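Side-chain contacts in extracellular solute-binding protein family 1 (Pseudothermotoga lettingae, PDB 5CI5), which binds alpha-D-tagatopyranose in the crystal and probably serves as the extracellular sugar-binding component of an ABC transporter: residues Arg251-Ala255 against Gln256-Ala260; Gly265-Ser268 against Phe269-Glu273; Pro277-Ala280 against Gly281-Val285. All blocks are in the same frame, centred on the assembly; numbering follows the deposited sequence.

Interaction 1 (Arg251-Ala255 against Gln256-Ala260); sequences RNMMA and QNRVA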
ATOM      1  N   ARG A 251       4.754   6.208 -10.848  1.00  9.24           N
ATOM      2  CA  ARG A 251       3.435   6.214 -11.482  1.00  7.54           C
ATOM      3  C   ARG A 251       3.244   7.518 -12.249  1.00  8.90           C
ATOM      4  O   ARG A 251       2.734   7.531 -13.370  1.00  8.85           O
ATOM      5  CB  ARG A 251       2.314   6.039 -10.447  1.00  8.15           C
ATOM      6  CG  ARG A 251       0.926   6.008 -11.032  1.00  9.81           C
ATOM      7  CD  ARG A 251      -0.156   6.065  -9.954  1.00 10.29           C
ATOM      8  NE  ARG A 251      -0.105   7.305  -9.190  1.00 10.85           N
ATOM      9  CZ  ARG A 251       0.291   7.407  -7.917  1.00 11.85           C
ATOM     10  NH1 ARG A 251       0.667   6.348  -7.202  1.00 10.16           N
ATOM     11  NH2 ARG A 251       0.282   8.594  -7.336  1.00 10.79           N
ATOM     12  N   ASN A 252       3.648   8.630 -11.645  1.00 10.28           N
ATOM     13  CA  ASN A 252       3.525   9.902 -12.327  1.00  9.70           C
ATOM     14  C   ASN A 252       4.449   9.989 -13.544  1.00  8.25           C
ATOM     15  O   ASN A 252       4.079  10.541 -14.572  1.00 11.08           O
ATOM     16  CB  ASN A 252       3.770  11.032 -11.328  1.00 11.42           C
ATOM     17  CG  ASN A 252       2.567  11.249 -10.418  1.00 13.14           C
ATOM     18  OD1 ASN A 252       1.454  11.359 -10.903  1.00 17.05           O
ATOM     19  ND2 ASN A 252       2.783  11.247  -9.105  1.00 21.16           N
HETATM   20  N   MSE A 253       5.624   9.383 -13.455  1.00 10.29           N
HETATM   21  CA  MSE A 253       6.542   9.346 -14.587  1.00  7.93           C
HETATM   22  C   MSE A 253       6.002   8.409 -15.649  1.00  8.99           C
HETATM   23  O   MSE A 253       6.171   8.653 -16.860  1.00 11.99           O
HETATM   24  CB  MSE A 253       7.931   8.912 -14.142  1.00  8.91           C
HETATM   25  CG  MSE A 253       8.585   9.911 -13.204  1.00  8.43           C
HETATM   26 SE   MSE A 253      10.274   9.257 -12.540  0.78 17.71          SE
HETATM   27  CE  MSE A 253      10.613  10.605 -11.186  1.00 26.84           C
HETATM   28  N   MSE A 254       5.335   7.345 -15.218  1.00  9.53           N
HETATM   29  CA  MSE A 254       4.747   6.424 -16.170  1.00  8.60           C
HETATM   30  C   MSE A 254       3.685   7.160 -17.015  1.00 12.10           C
HETATM   31  O   MSE A 254       3.554   6.922 -18.216  1.00 10.25           O
HETATM   32  CB  MSE A 254       4.145   5.214 -15.454  1.00 10.24           C
HETATM   33  CG  MSE A 254       3.630   4.181 -16.403  1.00  7.55           C
HETATM   34 SE   MSE A 254       2.955   2.592 -15.491  0.70 11.89          SE
HETATM   35  CE  MSE A 254       4.607   2.032 -14.611  1.00 12.08           C
ATOM     36  N   ALA A 255       2.935   8.050 -16.380  1.00 11.20           N
ATOM     37  CA  ALA A 255       1.902   8.817 -17.071  1.00  9.71           C
ATOM     38  C   ALA A 255       2.530   9.739 -18.121  1.00 12.35           C
ATOM     39  O   ALA A 255       1.854  10.182 -19.050  1.00 13.40           O
ATOM     40  CB  ALA A 255       1.096   9.602 -16.075  1.00 11.62           C
ATOM     41  N   GLN A 256       3.811  10.039 -17.962  1.00 10.22           N
ATOM     42  CA  GLN A 256       4.544  10.812 -18.956  1.00  9.94           C
ATOM     43  C   GLN A 256       5.299   9.929 -19.944  1.00 14.74           C
ATOM     44  O   GLN A 256       6.100  10.436 -20.707  1.00 14.60           O
ATOM     45  CB  GLN A 256       5.549  11.733 -18.283  1.00 10.84           C
ATOM     46  CG  GLN A 256       4.959  12.756 -17.313  1.00 14.55           C
ATOM     47  CD  GLN A 256       6.051  13.618 -16.710  1.00 23.11           C
ATOM     48  OE1 GLN A 256       7.069  13.104 -16.247  1.00 26.16           O
ATOM     49  NE2 GLN A 256       5.855  14.938 -16.727  1.00 15.83           N
ATOM     50  N   ASN A 257       5.037   8.623 -19.924  1.00 11.75           N
ATOM     51  CA  ASN A 257       5.759   7.644 -20.746  1.00  9.16           C
ATOM     52  C   ASN A 257       7.277   7.681 -20.555  1.00 12.61           C
ATOM     53  O   ASN A 257       8.040   7.521 -21.509  1.00 15.14           O
ATOM     54  CB  ASN A 257       5.376   7.856 -22.215  1.00 17.32           C
ATOM     55  CG  ASN A 257       3.880   7.789 -22.422  1.00 20.15           C
ATOM     56  OD1 ASN A 257       3.224   6.847 -21.984  1.00 16.56           O
ATOM     57  ND2 ASN A 257       3.319   8.820 -23.042  1.00 32.63           N
ATOM     58  N   ARG A 258       7.716   7.820 -19.300  1.00 10.38           N
ATOM     59  CA  ARG A 258       9.146   7.807 -18.985  1.00  8.69           C
ATOM     60  C   ARG A 258       9.567   6.619 -18.135  1.00 11.97           C
ATOM     61  O   ARG A 258      10.744   6.312 -18.078  1.00 11.24           O
ATOM     62  CB  ARG A 258       9.535   9.087 -18.262  1.00 11.16           C
ATOM     63  CG  ARG A 258       9.296  10.317 -19.136  1.00 20.25           C
ATOM     64  CD  ARG A 258      10.280  11.393 -18.837  1.00 26.00           C
ATOM     65  NE  ARG A 258      10.152  11.855 -17.472  1.00 21.97           N
ATOM     66  CZ  ARG A 258      11.029  11.638 -16.498  1.00 24.27           C
ATOM     67  NH1 ARG A 258      10.772  12.137 -15.303  1.00 25.78           N
ATOM     68  NH2 ARG A 258      12.143  10.934 -16.688  1.00 29.39           N
ATOM     69  N   VAL A 259       8.617   5.967 -17.471  1.00 10.11           N
ATOM     70  CA  VAL A 259       8.933   4.768 -16.670  1.00  9.45           C
ATOM     71  C   VAL A 259       7.959   3.682 -17.040  1.00  9.28           C
ATOM     72  O   VAL A 259       6.770   3.848 -16.869  1.00  9.77           O
ATOM     73  CB  VAL A 259       8.865   5.041 -15.154  1.00 11.00           C
ATOM     74  CG1 VAL A 259       9.037   3.721 -14.331  1.00  9.18           C
ATOM     75  CG2 VAL A 259       9.928   6.002 -14.783  1.00 12.85           C
ATOM     76  N   ALA A 260       8.466   2.552 -17.534  1.00  9.58           N
ATOM     77  CA  ALA A 260       7.605   1.547 -18.147  1.00  7.14           C
ATOM     78  C   ALA A 260       7.012   0.555 -17.179  1.00  9.86           C
ATOM     79  O   ALA A 260       5.985  -0.040 -17.495  1.00  9.63           O
ATOM     80  CB  ALA A 260       8.362   0.800 -19.217  1.00 10.01           C
TER
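Backbone bonds from R258 N to M253 O (3.0 Å, nearly straight at 160°) and from N257 N to M254 O (2.8 Å) close the C-terminal end of helix 247-255 as a Schellman motif. N257, with its positive phi, is the C-prime residue that turns the chain out of the helix and toward strand 261-264. The carbonyl oxygen M253 O is gripped twice, because Q256 N also donates to it, and the two N-H groups come in from opposite faces of the carbonyl plane. The reversal brings V259 back beside the last helical turn. There its CG2 branch rests on CB of the selenomethionine M253 at 3.6 Å, with M253 SE a little farther off, in an apolar contact beside the motif. With CG anti to the carbonyl carbon (chi1 -65°) and the chain extended beyond it, M253 also runs past the R258 guanidinium, whose NH1 lies 3.8 Å from M253 CG. The other end of that guanidinium is held elsewhere: R258 NH2 donates to R178 O. N257 OD1 accepts from N144 ND2 of strand 140-144, which also gives a weak bond to M254 O. M254 meets the backbone of V259 instead, at its carbonyl. CG of M254 stands anti to its own backbone N (chi1 -175°), which lays the side chain along the buried carbonyl of V259. V259 O has no hydrogen-bond partner in the model; it is met instead by carbon, with M254 CG 3.2 Å away and M254 CA making a CA-H...O contact at 3.3 Å.

Interaction 2 (Gly265-Ser268 against Phe269-Glu273); sequences GPWS and FPLIE. With T6T (alpha-D-tagatopyranose), chain C.
P266 CA sits over the face of the F269 ring, 3.8 Å from its centroid and 14° off the normal, a CH-pi contact. G265 O lies over the same ring, 3.5 Å from F269 CE1. F269 CG is anti to the carbonyl carbon (chi1 -58°), which folds the ring back under the residues that precede it; K356 makes a cation-pi contact with the ring, and the W357 ring meets it with the planes at about 85°. The four residues G265-S268 form a type I beta turn that leads into helix 268-275. S268 OG turns back to accept from G265 N at 3.1 Å, while S268 O receives I272 N at 2.8 Å in the first helical turn. The bond from F269 N to P266 O is weak. L271 CD1 rests on W267 O at 3.4 Å, and its contact with the indole edge is looser, 4.2 Å from W267 CD1. The whole contact is buried, and its far side is the sugar pocket rather than bulk solvent. G265 N and S268 OG lie toward the rim of one indole face; the opposite face, turned to the pocket, carries the C1 hydroxymethyl group of the tagatose, with T6T C1 3.3 Å above the W267 ring plane over its centre.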
ATOM      1  N   GLY A 265      -0.858  -1.008  -8.073  1.00  9.68           N
ATOM      2  CA  GLY A 265      -2.067  -1.767  -7.785  1.00  9.19           C
ATOM      3  C   GLY A 265      -3.304  -0.918  -8.008  1.00  9.22           C
ATOM      4  O   GLY A 265      -3.233   0.130  -8.662  1.00  8.32           O
ATOM      5  N   PRO A 266      -4.455  -1.350  -7.467  1.00  9.52           N
ATOM      6  CA  PRO A 266      -5.709  -0.674  -7.850  1.00 10.04           C
ATOM      7  C   PRO A 266      -5.832   0.776  -7.412  1.00 10.09           C
ATOM      8  O   PRO A 266      -6.572   1.510  -8.064  1.00 12.16           O
ATOM      9  CB  PRO A 266      -6.787  -1.570  -7.196  1.00 12.32           C
ATOM     10  CG  PRO A 266      -6.081  -2.360  -6.152  1.00  8.48           C
ATOM     11  CD  PRO A 266      -4.699  -2.597  -6.733  1.00 10.69           C
ATOM     12  N   TRP A 267      -5.112   1.224  -6.377  1.00  8.61           N
ATOM     13  CA  TRP A 267      -5.118   2.658  -6.039  1.00  8.98           C
ATOM     14  C   TRP A 267      -4.473   3.504  -7.140  1.00  8.72           C
ATOM     15  O   TRP A 267      -4.762   4.699  -7.271  1.00  9.99           O
ATOM     16  CB  TRP A 267      -4.401   2.915  -4.704  1.00 10.39           C
ATOM     17  CG  TRP A 267      -2.927   2.751  -4.803  1.00  9.00           C
ATOM     18  CD1 TRP A 267      -2.009   3.740  -4.995  1.00  8.39           C
ATOM     19  CD2 TRP A 267      -2.189   1.531  -4.724  1.00  7.59           C
ATOM     20  NE1 TRP A 267      -0.745   3.212  -5.059  1.00  7.29           N
ATOM     21  CE2 TRP A 267      -0.824   1.852  -4.900  1.00  6.71           C
ATOM     22  CE3 TRP A 267      -2.547   0.192  -4.528  1.00  9.68           C
ATOM     23  CZ2 TRP A 267       0.171   0.882  -4.892  1.00  6.61           C
ATOM     24  CZ3 TRP A 267      -1.557  -0.759  -4.500  1.00 10.27           C
ATOM     25  CH2 TRP A 267      -0.211  -0.412  -4.676  1.00  8.23           C
ATOM     26  N   SER A 268      -3.600   2.882  -7.931  1.00  7.81           N
ATOM     27  CA  SER A 268      -2.884   3.556  -8.983  1.00  7.27           C
ATOM     28  C   SER A 268      -3.787   4.022 -10.101  1.00  7.19           C
ATOM     29  O   SER A 268      -3.444   4.946 -10.835  1.00  9.85           O
ATOM     30  CB  SER A 268      -1.832   2.643  -9.606  1.00  7.43           C
ATOM     31  OG  SER A 268      -0.982   2.084  -8.632  1.00  9.62           O
ATOM     32  N   PHE A 269      -4.920   3.348 -10.267  1.00  8.47           N
ATOM     33  CA  PHE A 269      -5.709   3.542 -11.475  1.00 11.67           C
ATOM     34  C   PHE A 269      -6.320   4.950 -11.583  1.00 11.66           C
ATOM     35  O   PHE A 269      -6.068   5.630 -12.581  1.00 12.58           O
ATOM     36  CB  PHE A 269      -6.788   2.472 -11.576  1.00 10.25           C
ATOM     37  CG  PHE A 269      -6.270   1.056 -11.588  1.00  7.39           C
ATOM     38  CD1 PHE A 269      -4.944   0.747 -11.865  1.00  8.32           C
ATOM     39  CD2 PHE A 269      -7.145   0.016 -11.341  1.00  8.78           C
ATOM     40  CE1 PHE A 269      -4.515  -0.578 -11.886  1.00 10.41           C
ATOM     41  CE2 PHE A 269      -6.703  -1.304 -11.374  1.00  8.62           C
ATOM     42  CZ  PHE A 269      -5.404  -1.601 -11.635  1.00 11.41           C
ATOM     43  N   PRO A 270      -7.082   5.414 -10.576  1.00  9.00           N
ATOM     44  CA  PRO A 270      -7.595   6.789 -10.709  1.00 10.55           C
ATOM     45  C   PRO A 270      -6.487   7.835 -10.726  1.00 10.94           C
ATOM     46  O   PRO A 270      -6.612   8.892 -11.373  1.00 12.07           O
ATOM     47  CB  PRO A 270      -8.503   6.951  -9.480  1.00 11.33           C
ATOM     48  CG  PRO A 270      -8.037   5.894  -8.499  1.00 11.01           C
ATOM     49  CD  PRO A 270      -7.619   4.742  -9.379  1.00  9.33           C
ATOM     50  N   LEU A 271      -5.394   7.541 -10.032  1.00 11.35           N
ATOM     51  CA  LEU A 271      -4.319   8.521  -9.920  1.00 10.47           C
ATOM     52  C   LEU A 271      -3.559   8.669 -11.233  1.00 13.90           C
ATOM     53  O   LEU A 271      -3.231   9.784 -11.630  1.00 11.75           O
ATOM     54  CB  LEU A 271      -3.370   8.139  -8.783  1.00 12.03           C
ATOM     55  CG  LEU A 271      -4.071   8.092  -7.415  1.00 11.82           C
ATOM     56  CD1 LEU A 271      -3.117   7.556  -6.338  1.00 11.85           C
ATOM     57  CD2 LEU A 271      -4.614   9.443  -6.986  1.00 15.96           C
ATOM     58  N   ILE A 272      -3.279   7.574 -11.914  1.00 11.57           N
ATOM     59  CA  ILE A 272      -2.501   7.678 -13.149  1.00  8.65           C
ATOM     60  C   ILE A 272      -3.372   8.336 -14.219  1.00 13.25           C
ATOM     61  O   ILE A 272      -2.867   9.119 -15.029  1.00 13.95           O
ATOM     62  CB  ILE A 272      -1.948   6.302 -13.614  1.00 10.19           C
ATOM     63  CG1 ILE A 272      -0.766   6.522 -14.575  1.00 11.05           C
ATOM     64  CG2 ILE A 272      -3.038   5.382 -14.205  1.00 10.77           C
ATOM     65  CD1 ILE A 272      -0.058   5.253 -15.032  1.00 12.01           C
ATOM     66  N   GLU A 273      -4.674   8.050 -14.194  1.00 12.99           N
ATOM     67  CA  GLU A 273      -5.599   8.588 -15.195  1.00 14.30           C
ATOM     68  C   GLU A 273      -5.850  10.063 -14.949  1.00 17.54           C
ATOM     69  O   GLU A 273      -6.052  10.821 -15.894  1.00 17.98           O
ATOM     70  CB  GLU A 273      -6.915   7.785 -15.212  1.00 14.54           C
ATOM     71  CG  GLU A 273      -6.721   6.376 -15.822  1.00 16.26           C
ATOM     72  CD  GLU A 273      -7.879   5.414 -15.593  1.00 29.41           C
ATOM     73  OE1 GLU A 273      -8.947   5.837 -15.096  1.00 39.95           O
ATOM     74  OE2 GLU A 273      -7.717   4.213 -15.902  1.00 22.72           O
TER
HETATM   75  O3  T6T C 501      -1.111  -0.273   0.022  1.00  7.87           O
HETATM   76  C3  T6T C 501      -1.399   0.940   0.710  1.00  7.35           C
HETATM   77  C4  T6T C 501      -0.687   0.918   2.061  1.00  6.93           C
HETATM   78  O4  T6T C 501      -1.042  -0.269   2.783  1.00  7.46           O
HETATM   79  C5  T6T C 501       0.804   0.972   1.806  1.00  6.51           C
HETATM   80  O5  T6T C 501       1.519   0.964   3.043  1.00  8.17           O
HETATM   81  C6  T6T C 501       1.155   2.204   0.979  1.00  6.41           C
HETATM   82  O6  T6T C 501       0.458   2.141  -0.265  1.00  8.35           O
HETATM   83  C2  T6T C 501      -0.966   2.103  -0.123  1.00  5.91           C
HETATM   84  O2  T6T C 501      -1.414   3.320   0.485  1.00  7.34           O
HETATM   85  C1  T6T C 501      -1.556   2.025  -1.548  1.00  8.87           C
HETATM   86  O1  T6T C 501      -2.932   1.911  -1.574  1.00  8.76           O

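Interaction 3 (Pro277-Ala280 against Gly281-Val285); sequences PDIA and GKYSV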
ATOM      1  N   PRO A 277      -5.110  11.806 -18.671  1.00 21.16           N
ATOM      2  CA  PRO A 277      -6.305  11.076 -19.100  1.00 23.88           C
ATOM      3  C   PRO A 277      -6.097  10.235 -20.367  1.00 20.64           C
ATOM      4  O   PRO A 277      -6.799   9.233 -20.517  1.00 25.24           O
ATOM      5  CB  PRO A 277      -7.326  12.199 -19.337  1.00 25.46           C
ATOM      6  CG  PRO A 277      -6.879  13.293 -18.445  1.00 26.66           C
ATOM      7  CD  PRO A 277      -5.383  13.234 -18.435  1.00 28.71           C
ATOM      8  N   ASP A 278      -5.146  10.610 -21.224  1.00 21.17           N
ATOM      9  CA  ASP A 278      -4.907   9.887 -22.465  1.00 32.80           C
ATOM     10  C   ASP A 278      -4.294   8.511 -22.222  1.00 29.11           C
ATOM     11  O   ASP A 278      -4.203   7.717 -23.152  1.00 25.33           O
ATOM     12  CB  ASP A 278      -3.990  10.687 -23.397  1.00 45.16           C
ATOM     13  CG  ASP A 278      -4.655  11.944 -23.951  1.00 55.79           C
ATOM     14  OD1 ASP A 278      -5.894  11.945 -24.135  1.00 57.26           O
ATOM     15  OD2 ASP A 278      -3.930  12.931 -24.207  1.00 58.53           O
ATOM     16  N   ILE A 279      -3.876   8.222 -20.990  1.00 25.40           N
ATOM     17  CA  ILE A 279      -3.282   6.913 -20.702  1.00 20.76           C
ATOM     18  C   ILE A 279      -4.316   5.831 -20.427  1.00 21.89           C
ATOM     19  O   ILE A 279      -3.977   4.642 -20.365  1.00 17.48           O
ATOM     20  CB  ILE A 279      -2.317   6.995 -19.520  1.00 19.06           C
ATOM     21  CG1 ILE A 279      -1.236   5.915 -19.667  1.00 23.62           C
ATOM     22  CG2 ILE A 279      -3.044   6.854 -18.161  1.00 15.63           C
ATOM     23  CD1 ILE A 279       0.001   6.236 -18.954  1.00 32.86           C
ATOM     24  N   ALA A 280      -5.582   6.210 -20.271  1.00 22.06           N
ATOM     25  CA  ALA A 280      -6.618   5.205 -20.071  1.00 17.99           C
ATOM     26  C   ALA A 280      -6.529   4.181 -21.192  1.00 22.49           C
ATOM     27  O   ALA A 280      -6.411   4.543 -22.369  1.00 26.59           O
ATOM     28  CB  ALA A 280      -8.013   5.847 -20.029  1.00 21.97           C
ATOM     29  N   GLY A 281      -6.521   2.908 -20.818  1.00 24.55           N
ATOM     30  CA  GLY A 281      -6.414   1.822 -21.770  1.00 26.80           C
ATOM     31  C   GLY A 281      -5.011   1.526 -22.261  1.00 24.38           C
ATOM     32  O   GLY A 281      -4.818   0.593 -23.034  1.00 29.04           O
ATOM     33  N   LYS A 282      -4.028   2.304 -21.818  1.00 14.87           N
ATOM     34  CA  LYS A 282      -2.678   2.157 -22.314  1.00 17.09           C
ATOM     35  C   LYS A 282      -1.702   1.713 -21.219  1.00 12.96           C
ATOM     36  O   LYS A 282      -0.492   1.832 -21.365  1.00 16.01           O
ATOM     37  CB  LYS A 282      -2.227   3.465 -22.940  1.00 19.36           C
ATOM     38  CG  LYS A 282      -3.175   3.962 -24.042  1.00 24.49           C
ATOM     39  CD  LYS A 282      -2.654   5.243 -24.676  1.00 31.11           C
ATOM     40  CE  LYS A 282      -3.561   5.713 -25.810  1.00 36.35           C
ATOM     41  NZ  LYS A 282      -4.984   5.911 -25.373  1.00 40.19           N
ATOM     42  N   TYR A 283      -2.259   1.194 -20.134  1.00 11.98           N
ATOM     43  CA  TYR A 283      -1.472   0.655 -19.033  1.00 12.09           C
ATOM     44  C   TYR A 283      -2.209  -0.547 -18.485  1.00 12.35           C
ATOM     45  O   TYR A 283      -3.424  -0.690 -18.684  1.00 11.97           O
ATOM     46  CB  TYR A 283      -1.255   1.707 -17.936  1.00 10.97           C
ATOM     47  CG  TYR A 283      -2.485   1.963 -17.092  1.00 11.99           C
ATOM     48  CD1 TYR A 283      -3.399   2.959 -17.449  1.00 11.97           C
ATOM     49  CD2 TYR A 283      -2.748   1.215 -15.940  1.00 11.46           C
ATOM     50  CE1 TYR A 283      -4.515   3.188 -16.712  1.00 12.68           C
ATOM     51  CE2 TYR A 283      -3.863   1.443 -15.189  1.00 13.43           C
ATOM     52  CZ  TYR A 283      -4.745   2.438 -15.568  1.00 14.59           C
ATOM     53  OH  TYR A 283      -5.878   2.685 -14.829  1.00 15.55           O
ATOM     54  N   SER A 284      -1.489  -1.451 -17.813  1.00 10.28           N
ATOM     55  CA  SER A 284      -2.148  -2.573 -17.167  1.00 11.72           C
ATOM     56  C   SER A 284      -1.403  -3.045 -15.931  1.00 12.66           C
ATOM     57  O   SER A 284      -0.450  -2.390 -15.478  1.00 10.31           O
ATOM     58  CB  SER A 284      -2.299  -3.734 -18.128  1.00 18.78           C
ATOM     59  OG  SER A 284      -3.310  -4.595 -17.626  1.00 18.75           O
ATOM     60  N   VAL A 285      -1.863  -4.167 -15.384  1.00 10.05           N
ATOM     61  CA  VAL A 285      -1.212  -4.793 -14.258  1.00  9.99           C
ATOM     62  C   VAL A 285      -1.049  -6.271 -14.543  1.00 12.45           C
ATOM     63  O   VAL A 285      -1.743  -6.830 -15.380  1.00 13.14           O
ATOM     64  CB  VAL A 285      -2.011  -4.608 -12.947  1.00 12.89           C
ATOM     65  CG1 VAL A 285      -2.043  -3.150 -12.560  1.00 10.97           C
ATOM     66  CG2 VAL A 285      -3.428  -5.152 -13.112  1.00  9.89           C
TER
HETATM   67  O   HOH W   1      -6.780   3.863 -25.117  1.00 41.00           O
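I279 O accepts K282 N at 2.8 Å (N-H...O angle 152°), closing a type II beta turn from I279 to K282 that joins the short 3-10 segment 277-279 to strand 283-286. G281, at phi 80°, occupies the third position of this turn, where a positive phi is characteristic. The K282 side chain folds back over the turn. Its CB lies 3.3 Å from I279 O, and CG is 3.7 Å from A280 O and about as far from I279 O. CD and CE then run alongside D278 O, and the bend at the last torsion (chi4 56°) brings NZ onto this oxygen at 3.0 Å, nearly along the C=O axis. The ammonium thus donates to a backbone carbonyl; D278 OD1 is 6.2 Å from K282 NZ, so the charged atoms are not in contact. On the buried side, the Y283 ring presents its edge to I279 O, which lies near the ring plane, and Y283 CD1 packs 4.0 Å from I279 CG2, the two side chains crossing at about a right angle. The Y283 hydroxyl leaves the turn to bond E273 OE2 on helix 268-275, while I279 reaches N144 of strand 140-144, the central strand of the three-stranded antiparallel sheet. On the exposed side, a water closes a bridge across the turn: it accepts from K282 NZ at 2.7 Å and donates to A280 O at 2.9 Å.

In the fold
The three contacts follow one another along the chain from helix 247-255 through strand 261-264 and helix 268-275 to strand 283-286. Interaction 2 is wholly buried and borders the sugar; interactions 1 and 3 are partly buried and lie farther from it. Aromatic packing dominates interaction 2, whereas a helix-ending backbone motif marks interaction 1 and a lysine-and-water-braced turn interaction 3. The three also touch: R251 and A255 pack on L271 and I272 of helix 268-275, I279 CD1 reaches A255 CA at 3.7 Å, and Y283 packs on I272. In one antiparallel sheet, interaction 1 leads into outer strand 261-264 and interaction 3 runs into the other, 283-286; the middle strand supplies N144 to both.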